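Local coordinates for protein alkaline phosphatase PHOX (Pseudomonas fluorescens, PDB 4ALF) that hydrolyses phosphate monoesters as an alkaline phosphatase, probably at a centre of two iron and three calcium ions held in a beta-propeller fold, at residues N274-E279 and E387-S392; L489-D494 and L512-A517; G201-Q206 and M236-N241; G55-Q60 and V110-A115. All coordinates share one frame; numbering follows the deposited sequence. Where two conformers were deposited one is given.

Contact 1 (N274-E279 and E387-S392); sequences NAALAE and EWIVVS. With CA (calcium ion), chain E; FEO (mu-oxo-diiron), chain G.
Two strands beside the metal centre of this beta-propeller enzyme meet here: 276-279 and 386-391, the two outermost strands of one antiparallel sheet in the chain. Their short axes run 29° from parallel and 6.3 Å apart at the closest. No backbone-to-backbone hydrogen bond links the two segments. The amide of Asn274 joins them instead. Its OD1 accepts from Ile389 N at 2.8 Å, with the donor standing well above the carbonyl plane. Its ND2 gives a nearly straight bond to Ile389 O at 2.9 Å, and that oxygen lies in the amide plane. One side chain thus takes both polar groups of one residue, much as a neighbouring strand would. Asn274 CG sits between its own backbone N and carbonyl carbon (chi1 88°), which turns the amide across to Ile389. A water adds a second link: it accepts from Asn274 N and lies 2.7 Å from Glu387 O. Further along, Ala276 CB packs on Ile389 CG2 at 3.8 Å, and Val391 CG2 reaches Ala276 and Ala278. The Glu387 side chain starts away from strand 276-279, and its carboxylate reaches the metals. Its OE1 and OE2 both bind one calcium ion, and OE2 also binds an iron at 2.1 Å. Glu273, next to Asn274 in sequence, also binds the diiron group, and Asp479 the same calcium. The bridging oxygen of Glu387 ties iron to calcium. The two hydrogen bonds of the Asn274 amide limit its rotation and join the backbones that carry Glu273 and Glu387, two ligands of the diiron centre.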
loop_
_atom_site.group_PDB
_atom_site.type_symbol
_atom_site.label_atom_id
_atom_site.label_comp_id
_atom_site.label_asym_id
_atom_site.label_seq_id
_atom_site.Cartn_x
_atom_site.Cartn_y
_atom_site.Cartn_z
ATOM N N ASN A 274 -3.224 1.399 -2.080
ATOM C CA ASN A 274 -3.049 0.506 -3.229
ATOM C C ASN A 274 -4.043 0.822 -4.337
ATOM O O ASN A 274 -4.791 1.805 -4.264
ATOM C CB ASN A 274 -3.076 -0.981 -2.801
ATOM C CG ASN A 274 -4.458 -1.628 -2.765
ATOM O OD1 ASN A 274 -5.492 -1.004 -2.476
ATOM N ND2 ASN A 274 -4.462 -2.919 -2.992
ATOM N N ALA A 275 -4.030 -0.000 -5.363
ATOM C CA ALA A 275 -4.848 0.223 -6.554
ATOM C C ALA A 275 -5.368 -1.137 -6.988
ATOM O O ALA A 275 -4.612 -1.967 -7.483
ATOM C CB ALA A 275 -4.021 0.904 -7.635
ATOM N N ALA A 276 -6.658 -1.377 -6.814
ATOM C CA ALA A 276 -7.239 -2.665 -7.090
ATOM C C ALA A 276 -7.923 -2.623 -8.442
ATOM O O ALA A 276 -8.870 -1.869 -8.640
ATOM C CB ALA A 276 -8.236 -3.014 -6.002
ATOM N N LEU A 277 -7.521 -3.501 -9.349
ATOM C CA LEU A 277 -8.074 -3.562 -10.698
ATOM C C LEU A 277 -9.316 -4.440 -10.812
ATOM O O LEU A 277 -9.385 -5.541 -10.272
ATOM C CB LEU A 277 -7.008 -4.081 -11.705
ATOM C CG LEU A 277 -6.112 -3.022 -12.341
ATOM C CD1 LEU A 277 -6.880 -2.218 -13.391
ATOM C CD2 LEU A 277 -5.426 -2.119 -11.341
ATOM N N ALA A 278 -10.275 -3.949 -11.594
ATOM C CA ALA A 278 -11.408 -4.724 -12.059
ATOM C C ALA A 278 -11.796 -4.244 -13.459
ATOM O O ALA A 278 -11.075 -3.448 -14.059
ATOM C CB ALA A 278 -12.571 -4.608 -11.084
ATOM N N GLU A 279 -12.906 -4.749 -13.985
ATOM C CA GLU A 279 -13.339 -4.405 -15.347
ATOM C C GLU A 279 -14.866 -4.345 -15.325
ATOM O O GLU A 279 -15.511 -5.208 -14.707
ATOM C CB GLU A 279 -12.865 -5.481 -16.341
ATOM C CG GLU A 279 -13.125 -5.194 -17.801
ATOM C CD GLU A 279 -12.604 -6.274 -18.740
ATOM O OE1 GLU A 279 -11.606 -6.931 -18.399
ATOM O OE2 GLU A 279 -13.166 -6.446 -19.853
ATOM N N GLU A 387 -6.993 1.264 3.922
ATOM C CA GLU A 387 -5.678 0.829 3.427
ATOM C C GLU A 387 -5.925 -0.050 2.181
ATOM O O GLU A 387 -6.467 0.437 1.194
ATOM C CB GLU A 387 -4.813 0.239 4.554
ATOM C CG GLU A 387 -4.370 1.326 5.514
ATOM C CD GLU A 387 -3.173 0.964 6.349
ATOM O OE1 GLU A 387 -3.361 0.207 7.310
ATOM O OE2 GLU A 387 -2.038 1.425 6.102
ATOM N N TRP A 388 -5.550 -1.321 2.164
ATOM C CA TRP A 388 -5.631 -2.060 0.916
ATOM C C TRP A 388 -7.024 -2.449 0.522
ATOM O O TRP A 388 -7.856 -2.769 1.370
ATOM C CB TRP A 388 -4.830 -3.345 0.933
ATOM C CG TRP A 388 -3.338 -3.192 1.109
ATOM C CD1 TRP A 388 -2.658 -2.326 1.941
ATOM C CD2 TRP A 388 -2.314 -4.024 0.520
ATOM N NE1 TRP A 388 -1.297 -2.529 1.879
ATOM C CE2 TRP A 388 -1.044 -3.567 1.071
ATOM C CE3 TRP A 388 -2.316 -5.080 -0.370
ATOM C CZ2 TRP A 388 0.164 -4.158 0.713
ATOM C CZ3 TRP A 388 -1.105 -5.686 -0.693
ATOM C CH2 TRP A 388 0.096 -5.218 -0.175
ATOM N N ILE A 389 -7.229 -2.491 -0.789
ATOM C CA ILE A 389 -8.445 -2.999 -1.396
ATOM C C ILE A 389 -8.115 -4.166 -2.331
ATOM O O ILE A 389 -7.116 -4.111 -3.069
ATOM C CB ILE A 389 -9.143 -1.899 -2.220
ATOM C CG1 ILE A 389 -9.462 -0.717 -1.297
ATOM C CG2 ILE A 389 -10.369 -2.447 -2.948
ATOM C CD1 ILE A 389 -9.979 0.503 -2.021
ATOM N N VAL A 390 -8.940 -5.211 -2.330
ATOM C CA VAL A 390 -8.820 -6.336 -3.262
ATOM C C VAL A 390 -10.178 -6.730 -3.818
ATOM O O VAL A 390 -11.209 -6.490 -3.174
ATOM C CB VAL A 390 -8.131 -7.580 -2.637
ATOM C CG1 VAL A 390 -6.666 -7.298 -2.358
ATOM C CG2 VAL A 390 -8.858 -8.050 -1.396
ATOM N N VAL A 391 -10.156 -7.296 -5.021
ATOM C CA VAL A 391 -11.342 -7.765 -5.712
ATOM C C VAL A 391 -11.295 -9.286 -5.822
ATOM O O VAL A 391 -10.317 -9.858 -6.346
ATOM C CB VAL A 391 -11.473 -7.134 -7.107
ATOM C CG1 VAL A 391 -12.746 -7.594 -7.777
ATOM C CG2 VAL A 391 -11.463 -5.608 -7.014
ATOM N N SER A 392 -12.317 -9.975 -5.326
ATOM C CA SER A 392 -12.334 -11.420 -5.425
ATOM C C SER A 392 -12.271 -11.883 -6.869
ATOM O O SER A 392 -13.093 -11.466 -7.683
ATOM C CB SER A 392 -13.608 -12.001 -4.834
ATOM O OG SER A 392 -13.681 -13.374 -5.178
HETATM CA CA CA E . -0.949 0.621 8.224
HETATM FE FE1 FEO G . 2.003 2.731 3.858
HETATM FE FE2 FEO G . -1.349 3.144 5.077
HETATM O O FEO G . 0.164 2.140 4.394
HETATM O O HOH W 1 -6.145 1.365 -1.365
HETATM O O HOH W 2 2.590 0.621 4.349
HETATM O O HOH W 3 -2.159 -0.199 10.043
HETATM O O HOH W 4 -0.300 2.442 9.837
#

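Contact 2 (L489-D494 and L512-A517); sequences LWILTD and LCADPA. With CA (calcium ion), chain E; CA (calcium ion), chain F.
Leu489 with Ala514 and Ile491 with Leu512 are the hydrogen-bonded pairs of two adjacent antiparallel strands in a four-stranded sheet, as in a beta-propeller blade. Each pair makes two backbone bonds. Leu489 N to Ala514 O is 3.0 Å, and Ile491 N to Leu512 O is 2.9 Å. Between them Trp490 faces Cys513 as a non-hydrogen-bonded pair, with CA atoms 4.5 Å apart.

Apolar contacts line the face that carries Leu489, Ile491, Leu512 and Ala514. Ile491 CD1 touches Ala514 CB at 4.0 Å, and Thr493 CG2 meets Leu512 CD1 at 3.9 Å. Pro516 CG extends this packing to Leu489 CB.

Metal bonds lie just past the strand end. Asp494 OD2 bridges two calcium ions, sharing one with Glu387 and Asp479 and the other with Glu532. The strand thus delivers a ligand to the metal centre.

The aromatic contact lies on the face that carries Trp490 and Cys513. Phe524 meets the Trp490 indole edge-to-face, and Asp484 accepts a hydrogen bond from NE1. Cys513 holds its sulfur anti to the backbone N (chi1 -166°), which carries it over the indole. Cys513 SG lies 3.7 Å from the centroid of the six-membered ring of Trp490, 6° off the ring normal.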
loop_
_atom_site.group_PDB
_atom_site.type_symbol
_atom_site.label_atom_id
_atom_site.label_comp_id
_atom_site.label_asym_id
_atom_site.label_seq_id
_atom_site.Cartn_x
_atom_site.Cartn_y
_atom_site.Cartn_z
ATOM N N LEU A 489 -8.736 -15.388 1.097
ATOM C CA LEU A 489 -8.408 -14.020 1.401
ATOM C C LEU A 489 -7.374 -13.953 2.516
ATOM O O LEU A 489 -7.606 -14.374 3.633
ATOM C CB LEU A 489 -9.676 -13.252 1.820
ATOM C CG LEU A 489 -9.440 -11.797 2.244
ATOM C CD1 LEU A 489 -8.951 -10.915 1.104
ATOM C CD2 LEU A 489 -10.715 -11.207 2.824
ATOM N N TRP A 490 -6.211 -13.423 2.163
ATOM C CA TRP A 490 -5.084 -13.302 3.061
ATOM C C TRP A 490 -5.091 -11.915 3.643
ATOM O O TRP A 490 -5.209 -10.923 2.913
ATOM C CB TRP A 490 -3.774 -13.591 2.272
ATOM C CG TRP A 490 -3.744 -14.994 1.716
ATOM C CD1 TRP A 490 -4.231 -15.449 0.498
ATOM C CD2 TRP A 490 -3.230 -16.171 2.388
ATOM N NE1 TRP A 490 -4.037 -16.782 0.361
ATOM C CE2 TRP A 490 -3.434 -17.280 1.474
ATOM C CE3 TRP A 490 -2.622 -16.400 3.598
ATOM C CZ2 TRP A 490 -3.027 -18.567 1.783
ATOM C CZ3 TRP A 490 -2.230 -17.692 3.905
ATOM C CH2 TRP A 490 -2.422 -18.747 3.025
ATOM N N ILE A 491 -4.944 -11.827 4.955
ATOM C CA ILE A 491 -5.070 -10.588 5.712
ATOM C C ILE A 491 -3.720 -10.371 6.415
ATOM O O ILE A 491 -3.257 -11.240 7.187
ATOM C CB ILE A 491 -6.194 -10.741 6.768
ATOM C CG1 ILE A 491 -7.568 -11.011 6.127
ATOM C CG2 ILE A 491 -6.257 -9.497 7.632
ATOM C CD1 ILE A 491 -8.594 -11.569 7.103
ATOM N N LEU A 492 -3.122 -9.215 6.220
ATOM C CA LEU A 492 -1.813 -8.898 6.765
ATOM C C LEU A 492 -1.951 -7.762 7.764
ATOM O O LEU A 492 -2.741 -6.835 7.527
ATOM C CB LEU A 492 -0.892 -8.467 5.631
ATOM C CG LEU A 492 -0.459 -9.546 4.632
ATOM C CD1 LEU A 492 -1.580 -10.048 3.748
ATOM C CD2 LEU A 492 0.644 -8.998 3.733
ATOM N N THR A 493 -1.234 -7.809 8.882
ATOM C CA THR A 493 -1.463 -6.805 9.909
ATOM C C THR A 493 -0.309 -5.828 10.117
ATOM O O THR A 493 0.882 -6.152 10.019
ATOM C CB THR A 493 -1.913 -7.403 11.278
ATOM O OG1 THR A 493 -0.799 -7.951 12.022
ATOM C CG2 THR A 493 -2.942 -8.496 11.063
ATOM N N ASP A 494 -0.673 -4.616 10.505
ATOM C CA ASP A 494 0.239 -3.535 10.835
ATOM C C ASP A 494 -0.311 -2.821 12.059
ATOM O O ASP A 494 -0.766 -1.685 11.995
ATOM C CB ASP A 494 0.357 -2.532 9.686
ATOM C CG ASP A 494 1.180 -1.323 10.040
ATOM O OD1 ASP A 494 2.032 -1.415 10.945
ATOM O OD2 ASP A 494 0.997 -0.233 9.439
ATOM N N LEU A 512 -3.135 -13.764 8.352
ATOM C CA LEU A 512 -4.224 -14.680 8.533
ATOM C C LEU A 512 -4.848 -15.025 7.198
ATOM O O LEU A 512 -4.564 -14.385 6.181
ATOM C CB LEU A 512 -5.283 -14.061 9.473
ATOM C CG LEU A 512 -4.735 -13.532 10.820
ATOM C CD1 LEU A 512 -4.539 -12.030 10.799
ATOM C CD2 LEU A 512 -5.617 -13.873 12.027
ATOM N N CYS A 513 -5.671 -16.063 7.204
ATOM C CA CYS A 513 -6.344 -16.521 6.010
ATOM C C CYS A 513 -7.834 -16.653 6.309
ATOM O O CYS A 513 -8.201 -17.194 7.351
ATOM C CB CYS A 513 -5.785 -17.859 5.530
ATOM S SG CYS A 513 -6.269 -18.289 3.854
ATOM N N ALA A 514 -8.667 -16.172 5.388
ATOM C CA ALA A 514 -10.117 -16.188 5.566
ATOM C C ALA A 514 -10.829 -16.822 4.389
ATOM O O ALA A 514 -10.413 -16.721 3.240
ATOM C CB ALA A 514 -10.630 -14.774 5.755
ATOM N N ASP A 515 -11.973 -17.431 4.704
ATOM C CA ASP A 515 -12.914 -17.910 3.691
ATOM C C ASP A 515 -14.000 -16.829 3.541
ATOM O O ASP A 515 -14.833 -16.662 4.440
ATOM C CB ASP A 515 -13.539 -19.235 4.143
ATOM C CG ASP A 515 -14.459 -19.827 3.107
ATOM O OD1 ASP A 515 -14.962 -19.066 2.250
ATOM O OD2 ASP A 515 -14.671 -21.060 3.149
ATOM N N PRO A 516 -14.008 -16.112 2.411
ATOM C CA PRO A 516 -15.022 -15.053 2.229
ATOM C C PRO A 516 -16.477 -15.519 2.345
ATOM O O PRO A 516 -17.334 -14.736 2.801
ATOM C CB PRO A 516 -14.771 -14.578 0.796
ATOM C CG PRO A 516 -13.365 -14.961 0.486
ATOM C CD PRO A 516 -13.137 -16.238 1.228
ATOM N N ALA A 517 -16.750 -16.765 1.968
ATOM C CA ALA A 517 -18.117 -17.289 1.958
ATOM C C ALA A 517 -18.668 -17.558 3.337
ATOM O O ALA A 517 -19.885 -17.604 3.500
ATOM C CB ALA A 517 -18.202 -18.563 1.122
HETATM CA CA CA E . -0.949 0.621 8.224
HETATM CA CA CA F . 2.938 0.899 8.583
HETATM O O HOH W 3 -2.159 -0.199 10.043
HETATM O O HOH W 5 2.921 1.273 11.064
HETATM O O HOH W 4 -0.300 2.442 9.837
HETATM O O HOH W 6 4.899 2.348 9.190
HETATM O O HOH W 7 4.288 0.880 6.633
#

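Contact 3 (G201-Q206 and M236-N241); sequences GSSNAQ and MAKNPN
An ST turn and an Asx turn shape the loop 201-206, which lies against the turn that starts at Met236. This is a partly buried contact near the periphery, away from the metal centre. One hydrogen bond crosses the contact: Met236 N gives to Gly201 O at 2.8 Å, almost straight and in the carbonyl plane. In the conformer given, the same oxygen also has Met236 CG nearby, at 3.2 Å, and the end of the Met236 chain leads away from the loop.

The Ala237 methyl makes most of the side-chain contact. Its CB comes 3.4 Å from Ser202 OG and 3.7 Å from Ser203 OG, with Asn204 CB a little farther off. These hydroxyls have polar partners of their own. Ser202 OG stands anti to the backbone N (chi1 -176°), where it accepts from Asn204 N at 3.0 Å and closes the ST turn. It is also hydrogen-bonded to Gln207. Ser203 OG pairs with Asp235, whose other carboxylate oxygen accepts from Ala237 N. Asp235 therefore connects both sides of the contact. Asn204 OD1 accepts from Gln206 N in the Asx turn, with the donor well above the carbonyl plane.

The first loop follows strand 189-193 and leads to helix 211-216. The second comes after that helix and before strand 249-252. The contact thus brings together the two ends of a long excursion between neighbouring antiparallel strands of a mixed sheet.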
loop_
_atom_site.group_PDB
_atom_site.type_symbol
_atom_site.label_atom_id
_atom_site.label_comp_id
_atom_site.label_asym_id
_atom_site.label_seq_id
_atom_site.Cartn_x
_atom_site.Cartn_y
_atom_site.Cartn_z
ATOM N N GLY A 201 9.052 20.245 4.194
ATOM C CA GLY A 201 9.132 21.203 5.287
ATOM C C GLY A 201 9.255 22.591 4.703
ATOM O O GLY A 201 8.987 22.813 3.524
ATOM N N SER A 202 9.671 23.534 5.535
ATOM C CA SER A 202 9.930 24.900 5.098
ATOM C C SER A 202 11.078 25.520 5.868
ATOM O O SER A 202 11.211 25.328 7.067
ATOM C CB SER A 202 8.701 25.788 5.250
ATOM O OG SER A 202 8.977 27.091 4.734
ATOM N N SER A 203 11.898 26.294 5.164
ATOM C CA SER A 203 12.919 27.109 5.803
ATOM C C SER A 203 12.327 28.368 6.442
ATOM O O SER A 203 13.061 29.135 7.069
ATOM C CB SER A 203 14.002 27.471 4.799
ATOM O OG SER A 203 13.446 28.055 3.649
ATOM N N ASN A 204 11.016 28.592 6.268
ATOM C CA ASN A 204 10.279 29.632 6.977
ATOM C C ASN A 204 9.359 28.948 7.986
ATOM O O ASN A 204 8.299 28.458 7.626
ATOM C CB ASN A 204 9.444 30.450 6.000
ATOM C CG ASN A 204 8.569 31.488 6.695
ATOM O OD1 ASN A 204 8.719 31.753 7.887
ATOM N ND2 ASN A 204 7.637 32.063 5.950
ATOM N N ALA A 205 9.776 28.891 9.246
ATOM C CA ALA A 205 8.996 28.193 10.267
ATOM C C ALA A 205 7.588 28.766 10.452
ATOM O O ALA A 205 6.686 28.057 10.906
ATOM C CB ALA A 205 9.734 28.204 11.597
ATOM N N GLN A 206 7.418 30.046 10.109
ATOM C CA GLN A 206 6.134 30.734 10.202
ATOM C C GLN A 206 5.349 30.732 8.878
ATOM O O GLN A 206 4.387 31.490 8.725
ATOM C CB GLN A 206 6.348 32.170 10.697
ATOM C CG GLN A 206 6.823 32.264 12.147
ATOM C CD GLN A 206 8.312 32.003 12.324
ATOM O OE1 GLN A 206 9.131 32.380 11.481
ATOM N NE2 GLN A 206 8.671 31.385 13.445
ATOM N N MET A 236 9.156 24.099 1.053
ATOM C CA MET A 236 7.935 24.756 0.590
ATOM C C MET A 236 8.031 26.279 0.504
ATOM O O MET A 236 7.192 26.907 -0.128
ATOM C CB MET A 236 6.795 24.440 1.563
ATOM C CG MET A 236 6.372 22.989 1.609
ATOM S SD MET A 236 5.589 22.482 0.048
ATOM C CE MET A 236 4.080 23.473 0.074
ATOM N N ALA A 237 9.022 26.884 1.151
ATOM C CA ALA A 237 9.282 28.334 0.991
ATOM C C ALA A 237 9.871 28.652 -0.381
ATOM O O ALA A 237 9.801 29.794 -0.829
ATOM C CB ALA A 237 10.219 28.859 2.088
ATOM N N LYS A 238 10.455 27.652 -1.045
ATOM C CA LYS A 238 11.174 27.839 -2.320
ATOM C C LYS A 238 10.482 27.142 -3.479
ATOM O O LYS A 238 10.493 27.646 -4.610
ATOM C CB LYS A 238 12.605 27.316 -2.199
ATOM C CG LYS A 238 13.438 28.121 -1.244
ATOM C CD LYS A 238 14.787 27.490 -1.007
ATOM C CE LYS A 238 15.579 28.391 -0.079
ATOM N NZ LYS A 238 16.949 27.870 0.136
ATOM N N ASN A 239 9.895 25.986 -3.214
ATOM C CA ASN A 239 9.285 25.176 -4.265
ATOM C C ASN A 239 7.928 24.593 -3.825
ATOM O O ASN A 239 7.714 23.386 -3.824
ATOM C CB ASN A 239 10.236 24.044 -4.656
ATOM C CG ASN A 239 11.506 24.549 -5.283
ATOM O OD1 ASN A 239 11.488 25.089 -6.383
ATOM N ND2 ASN A 239 12.609 24.409 -4.573
ATOM N N PRO A 240 6.969 25.461 -3.503
ATOM C CA PRO A 240 5.687 24.950 -2.989
ATOM C C PRO A 240 4.943 24.010 -3.945
ATOM O O PRO A 240 4.259 23.077 -3.507
ATOM C CB PRO A 240 4.893 26.229 -2.721
ATOM C CG PRO A 240 5.510 27.240 -3.632
ATOM C CD PRO A 240 6.978 26.926 -3.590
ATOM N N ASN A 241 5.079 24.237 -5.248
ATOM C CA ASN A 241 4.386 23.375 -6.186
ATOM C C ASN A 241 4.934 21.965 -6.272
ATOM O O ASN A 241 4.276 21.098 -6.806
ATOM C CB ASN A 241 4.289 23.975 -7.593
ATOM C CG ASN A 241 3.306 25.134 -7.682
ATOM O OD1 ASN A 241 2.599 25.477 -6.725
ATOM N ND2 ASN A 241 3.307 25.784 -8.844
#

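Contact 4 (G55-Q60 and V110-A115); sequences GTAAAQ and VRKALA
Arg111, Lys112 and Ala115 of helix 107-115 pack against Ala57, Ala58 and Gln60 of the short helix 57-60, a helix-to-helix contact centred on Ala57 and Lys112. Arg111 comes first along the helix. In the conformer given, its chain is extended from CG to NE and runs alongside the Ala57 methyl, with Arg111 CD 3.4 Å from Ala57 CB. The guanidinium then has one face over Ala58. Its charge is met by salt bridges to Glu61 and Glu108.

Lys112 follows. Its backbone N lies 3.5 Å from Ala57 CB, and its CA is 3.9 Å from Ala57 CA, so the backbones come very close here. The side chain leaves with CG anti to the backbone N (chi1 -171°) and stays extended to the start of the short helix. There Thr56 is the N-cap, with OG1 accepting from Ala59 N. Lys112 NZ gives a hydrogen bond to Gly55 O at 2.7 Å, in the carbonyl plane. Gly53 O and Leu97 O also accept, so three backbone carbonyls take bonds from NZ.

Ala115 ends the contact. Gln60 bends at chi2, and its amide turns to Trp38 and Phe64. Its aliphatic part faces the alanine, with Gln60 CG 3.6 Å from Ala115 CB.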
loop_
_atom_site.group_PDB
_atom_site.type_symbol
_atom_site.label_atom_id
_atom_site.label_comp_id
_atom_site.label_asym_id
_atom_site.label_seq_id
_atom_site.Cartn_x
_atom_site.Cartn_y
_atom_site.Cartn_z
ATOM N N GLY A 55 27.599 2.550 3.754
ATOM C CA GLY A 55 27.297 2.493 2.324
ATOM C C GLY A 55 26.957 3.877 1.793
ATOM O O GLY A 55 26.369 4.706 2.492
ATOM N N THR A 56 27.279 4.136 0.528
ATOM C CA THR A 56 27.016 5.449 -0.044
ATOM C C THR A 56 25.595 5.546 -0.621
ATOM O O THR A 56 24.942 4.541 -0.884
ATOM C CB THR A 56 27.998 5.749 -1.168
ATOM O OG1 THR A 56 27.744 4.822 -2.214
ATOM C CG2 THR A 56 29.472 5.673 -0.702
ATOM N N ALA A 57 25.167 6.779 -0.883
ATOM C CA ALA A 57 23.909 7.018 -1.589
ATOM C C ALA A 57 23.940 6.378 -2.958
ATOM O O ALA A 57 22.976 5.720 -3.365
ATOM C CB ALA A 57 23.624 8.496 -1.696
ATOM N N ALA A 58 25.050 6.541 -3.703
ATOM C CA ALA A 58 25.135 5.957 -5.030
ATOM C C ALA A 58 25.009 4.437 -4.988
ATOM O O ALA A 58 24.385 3.864 -5.877
ATOM C CB ALA A 58 26.425 6.363 -5.697
ATOM N N ALA A 59 25.586 3.793 -3.967
ATOM C CA ALA A 59 25.429 2.356 -3.792
ATOM C C ALA A 59 23.953 1.991 -3.525
ATOM O O ALA A 59 23.427 1.022 -4.075
ATOM C CB ALA A 59 26.325 1.844 -2.672
ATOM N N GLN A 60 23.290 2.757 -2.667
ATOM C CA GLN A 60 21.895 2.459 -2.350
ATOM C C GLN A 60 21.001 2.564 -3.600
ATOM O O GLN A 60 19.984 1.857 -3.714
ATOM C CB GLN A 60 21.416 3.365 -1.220
ATOM C CG GLN A 60 19.977 3.099 -0.773
ATOM C CD GLN A 60 19.753 1.710 -0.196
ATOM O OE1 GLN A 60 20.149 1.444 0.946
ATOM N NE2 GLN A 60 19.171 0.807 -0.985
ATOM N N VAL A 110 20.656 12.966 2.476
ATOM C CA VAL A 110 19.309 13.078 1.891
ATOM C C VAL A 110 19.186 12.218 0.641
ATOM O O VAL A 110 18.197 11.511 0.457
ATOM C CB VAL A 110 18.923 14.539 1.675
ATOM C CG1 VAL A 110 17.655 14.673 0.872
ATOM C CG2 VAL A 110 18.787 15.240 3.014
ATOM N N ARG A 111 20.212 12.255 -0.216
ATOM C CA ARG A 111 20.231 11.421 -1.403
ATOM C C ARG A 111 20.127 9.942 -1.035
ATOM O O ARG A 111 19.500 9.153 -1.723
ATOM C CB ARG A 111 21.529 11.671 -2.154
ATOM C CG ARG A 111 21.665 10.871 -3.424
ATOM C CD ARG A 111 23.063 11.010 -3.980
ATOM N NE ARG A 111 23.234 10.156 -5.144
ATOM C CZ ARG A 111 24.353 10.079 -5.852
ATOM N NH1 ARG A 111 25.415 10.807 -5.511
ATOM N NH2 ARG A 111 24.405 9.262 -6.902
ATOM N N LYS A 112 20.786 9.573 0.055
ATOM C CA LYS A 112 20.788 8.208 0.501
ATOM C C LYS A 112 19.402 7.738 0.943
ATOM O O LYS A 112 18.989 6.625 0.640
ATOM C CB LYS A 112 21.833 8.038 1.622
ATOM C CG LYS A 112 22.082 6.613 2.026
ATOM C CD LYS A 112 23.303 6.580 2.934
ATOM C CE LYS A 112 23.387 5.314 3.712
ATOM N NZ LYS A 112 24.639 5.263 4.498
ATOM N N ALA A 113 18.680 8.610 1.646
ATOM C CA ALA A 113 17.311 8.313 2.062
ATOM C C ALA A 113 16.370 8.204 0.842
ATOM O O ALA A 113 15.575 7.269 0.746
ATOM C CB ALA A 113 16.813 9.362 3.039
ATOM N N LEU A 114 16.487 9.145 -0.095
ATOM C CA LEU A 114 15.703 9.085 -1.343
ATOM C C LEU A 114 16.002 7.819 -2.127
ATOM O O LEU A 114 15.113 7.252 -2.738
ATOM C CB LEU A 114 15.941 10.333 -2.213
ATOM C CG LEU A 114 15.162 11.552 -1.687
ATOM C CD1 LEU A 114 15.834 12.868 -2.066
ATOM C CD2 LEU A 114 13.722 11.545 -2.201
ATOM N N ALA A 115 17.260 7.392 -2.097
ATOM C CA ALA A 115 17.656 6.171 -2.802
ATOM C C ALA A 115 17.015 4.912 -2.233
ATOM O O ALA A 115 16.869 3.912 -2.937
ATOM C CB ALA A 115 19.182 6.011 -2.793
#

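From the N terminus the contacts close in series, and none nests in or crosses another. Contact 4 joins helix 57-60 to helix 107-115 and closes 49 residues that include strands 68-75 and 82-89. Contact 3, its centre about 24 Å from that of contact 4, closes 29 residues. It joins the loops before and after helix 211-216, between strands 189-193 and 249-252. Contact 1 then spans 107 residues and joins the two outermost strands of the nine-stranded sheet. Contact 2 closes 17 residues within the next four-stranded sheet. Contacts 1 and 2 touch through Val390 CG2 and Leu489 CD1, 3.8 Å apart, and share a calcium ion and two waters. Contacts 3 and 4 lie away from that centre.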